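MAU2 chromatid cohesion factor homolog (PDB 4XDN) pairs with Scc2 to form the complex needed to bring cohesin onto chromosomes, and so takes part in sister chromatid cohesion in budding yeast. Local coordinates at residues W175-Q180 with S211-F216. Sequence-based numbering, arbitrary orientation.
Sequences WASVFQ and SQWKWF
The indole of W213 meets S177 edge-on through a single hydrogen bond, its NE1 giving its hydrogen to S177 OG at 2.9 Å. The bond is nearly straight (166°), and the hydroxyl oxygen lies close to the plane of the ring, where the N-H points. Both side chains leave their helices toward the other segment, and W213 holds CG anti to the backbone N (chi1 177°) while S177 likewise holds OG anti (chi1 -177°), which carries the N-H edge of the indole up to the hydroxyl oxygen. Serine suits its place because a short hydroxyl can accept the indole hydrogen without taking up the space the ring needs.

Apolar contact is looser and falls on the benzo side of the same ring. V178 CA stands oblique to the ring, 4.1 Å from W213 CZ2, and V178 CG2 is 4.4 Å from the same CZ2. A compact, branched valine offers a methyl there beside the broad indole.

The joined helices, 170-189 and 212-228, belong to the largely helical array of this SCC4/mau-2 family protein, consistent with the TPR-like superhelix of Scc4, and helix 193-206 comes between them in sequence. Their backbones stay well apart, with 9.5 Å between V178 CA and W213 CA, so the long tryptophan side chain does the bridging. I301, on strand 297-302 of a small antiparallel hairpin, touches both W213 and V178. An alanine in place of W213 would probably open a gap between the helices and leave S177 OG without its indole donor.

A capping bond closes the first turn of helix 212-228, the turn that carries W213: S211, at the N-cap, accepts K214 N through OG at 3.1 Å. Serine fits this position because its hydroxyl can engage a first-turn amide that lacks a preceding helical carbonyl. K214 NZ separately forms a salt bridge with E209, just before the helix.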
loop_
_atom_site.group_PDB
_atom_site.type_symbol
_atom_site.label_atom_id
_atom_site.label_comp_id
_atom_site.label_asym_id
_atom_site.label_seq_id
_atom_site.Cartn_x
_atom_site.Cartn_y
_atom_site.Cartn_z
ATOM N N TRP A 175 -7.623 26.623 11.792
ATOM C CA TRP A 175 -7.613 25.512 12.729
ATOM C C TRP A 175 -8.753 24.539 12.428
ATOM O O TRP A 175 -8.598 23.329 12.565
ATOM C CB TRP A 175 -7.731 26.006 14.169
ATOM C CG TRP A 175 -6.436 26.371 14.825
ATOM C CD1 TRP A 175 -6.093 27.583 15.348
ATOM C CD2 TRP A 175 -5.315 25.507 15.043
ATOM N NE1 TRP A 175 -4.825 27.528 15.876
ATOM C CE2 TRP A 175 -4.325 26.265 15.699
ATOM C CE3 TRP A 175 -5.050 24.167 14.743
ATOM C CZ2 TRP A 175 -3.090 25.728 16.060
ATOM C CZ3 TRP A 175 -3.824 23.636 15.100
ATOM C CH2 TRP A 175 -2.860 24.417 15.754
ATOM N N ALA A 176 -9.902 25.075 12.026
ATOM C CA ALA A 176 -11.050 24.243 11.682
ATOM C C ALA A 176 -10.716 23.343 10.499
ATOM O O ALA A 176 -11.195 22.216 10.407
ATOM C CB ALA A 176 -12.263 25.106 11.368
ATOM N N SER A 177 -9.882 23.852 9.599
ATOM C CA SER A 177 -9.437 23.092 8.440
ATOM C C SER A 177 -8.533 21.931 8.856
ATOM O O SER A 177 -8.633 20.828 8.316
ATOM C CB SER A 177 -8.702 24.013 7.465
ATOM O OG SER A 177 -8.301 23.329 6.293
ATOM N N VAL A 178 -7.653 22.187 9.818
ATOM C CA VAL A 178 -6.777 21.151 10.350
ATOM C C VAL A 178 -7.604 20.017 10.951
ATOM O O VAL A 178 -7.301 18.846 10.743
ATOM C CB VAL A 178 -5.810 21.726 11.416
ATOM C CG1 VAL A 178 -5.043 20.622 12.152
ATOM C CG2 VAL A 178 -4.833 22.696 10.771
ATOM N N PHE A 179 -8.655 20.362 11.683
ATOM C CA PHE A 179 -9.441 19.343 12.366
ATOM C C PHE A 179 -10.461 18.685 11.442
ATOM O O PHE A 179 -10.929 17.581 11.718
ATOM C CB PHE A 179 -10.119 19.945 13.595
ATOM C CG PHE A 179 -9.179 20.124 14.749
ATOM C CD1 PHE A 179 -8.814 19.040 15.529
ATOM C CD2 PHE A 179 -8.631 21.362 15.032
ATOM C CE1 PHE A 179 -7.936 19.189 16.583
ATOM C CE2 PHE A 179 -7.753 21.517 16.088
ATOM C CZ PHE A 179 -7.404 20.429 16.862
ATOM N N GLN A 180 -10.790 19.345 10.337
ATOM C CA GLN A 180 -11.540 18.684 9.281
ATOM C C GLN A 180 -10.688 17.546 8.734
ATOM O O GLN A 180 -11.183 16.449 8.487
ATOM C CB GLN A 180 -11.914 19.660 8.168
ATOM C CG GLN A 180 -13.173 20.465 8.443
ATOM C CD GLN A 180 -13.577 21.329 7.264
ATOM O OE1 GLN A 180 -13.118 22.463 7.124
ATOM N NE2 GLN A 180 -14.438 20.794 6.406
ATOM N N SER A 211 -2.305 26.412 -2.815
ATOM C CA SER A 211 -1.593 26.526 -1.548
ATOM C C SER A 211 -0.941 25.193 -1.203
ATOM O O SER A 211 -1.409 24.134 -1.627
ATOM C CB SER A 211 -2.543 26.956 -0.426
ATOM O OG SER A 211 -3.475 25.933 -0.124
ATOM N N GLN A 212 0.140 25.254 -0.434
ATOM C CA GLN A 212 0.837 24.054 0.017
ATOM C C GLN A 212 -0.107 23.147 0.795
ATOM O O GLN A 212 -0.053 21.922 0.681
ATOM C CB GLN A 212 2.038 24.435 0.885
ATOM C CG GLN A 212 2.784 23.254 1.479
ATOM C CD GLN A 212 3.992 23.682 2.284
ATOM O OE1 GLN A 212 3.920 24.618 3.082
ATOM N NE2 GLN A 212 5.115 23.004 2.074
ATOM N N TRP A 213 -0.978 23.768 1.579
ATOM C CA TRP A 213 -1.923 23.046 2.416
ATOM C C TRP A 213 -2.916 22.240 1.579
ATOM O O TRP A 213 -3.135 21.058 1.843
ATOM C CB TRP A 213 -2.657 24.033 3.328
ATOM C CG TRP A 213 -3.716 23.422 4.194
ATOM C CD1 TRP A 213 -5.020 23.812 4.282
ATOM C CD2 TRP A 213 -3.565 22.322 5.101
ATOM N NE1 TRP A 213 -5.689 23.024 5.184
ATOM C CE2 TRP A 213 -4.819 22.102 5.702
ATOM C CE3 TRP A 213 -2.492 21.502 5.464
ATOM C CZ2 TRP A 213 -5.033 21.095 6.641
ATOM C CZ3 TRP A 213 -2.707 20.503 6.395
ATOM C CH2 TRP A 213 -3.967 20.309 6.974
ATOM N N LYS A 214 -3.507 22.866 0.566
ATOM C CA LYS A 214 -4.481 22.173 -0.273
ATOM C C LYS A 214 -3.831 21.034 -1.049
ATOM O O LYS A 214 -4.365 19.929 -1.106
ATOM C CB LYS A 214 -5.155 23.136 -1.250
ATOM C CG LYS A 214 -6.098 22.429 -2.214
ATOM C CD LYS A 214 -7.010 23.386 -2.964
ATOM C CE LYS A 214 -8.003 22.607 -3.814
ATOM N NZ LYS A 214 -8.927 23.482 -4.580
ATOM N N TRP A 215 -2.679 21.313 -1.649
ATOM C CA TRP A 215 -1.960 20.309 -2.422
ATOM C C TRP A 215 -1.511 19.149 -1.541
ATOM O O TRP A 215 -1.458 18.008 -1.993
ATOM C CB TRP A 215 -0.756 20.937 -3.127
ATOM C CG TRP A 215 -1.086 21.533 -4.469
ATOM C CD1 TRP A 215 -1.965 21.039 -5.391
ATOM C CD2 TRP A 215 -0.546 22.734 -5.035
ATOM N NE1 TRP A 215 -2.002 21.855 -6.495
ATOM C CE2 TRP A 215 -1.144 22.904 -6.301
ATOM C CE3 TRP A 215 0.383 23.682 -4.595
ATOM C CZ2 TRP A 215 -0.838 23.980 -7.133
ATOM C CZ3 TRP A 215 0.683 24.751 -5.421
ATOM C CH2 TRP A 215 0.074 24.891 -6.675
ATOM N N PHE A 216 -1.196 19.438 -0.284
ATOM C CA PHE A 216 -0.866 18.382 0.663
ATOM C C PHE A 216 -2.073 17.479 0.902
ATOM O O PHE A 216 -1.969 16.257 0.849
ATOM C CB PHE A 216 -0.390 18.965 1.992
ATOM C CG PHE A 216 -0.446 17.986 3.128
ATOM C CD1 PHE A 216 0.449 16.930 3.194
ATOM C CD2 PHE A 216 -1.402 18.110 4.121
ATOM C CE1 PHE A 216 0.395 16.021 4.233
ATOM C CE2 PHE A 216 -1.461 17.203 5.161
ATOM C CZ PHE A 216 -0.560 16.155 5.216
#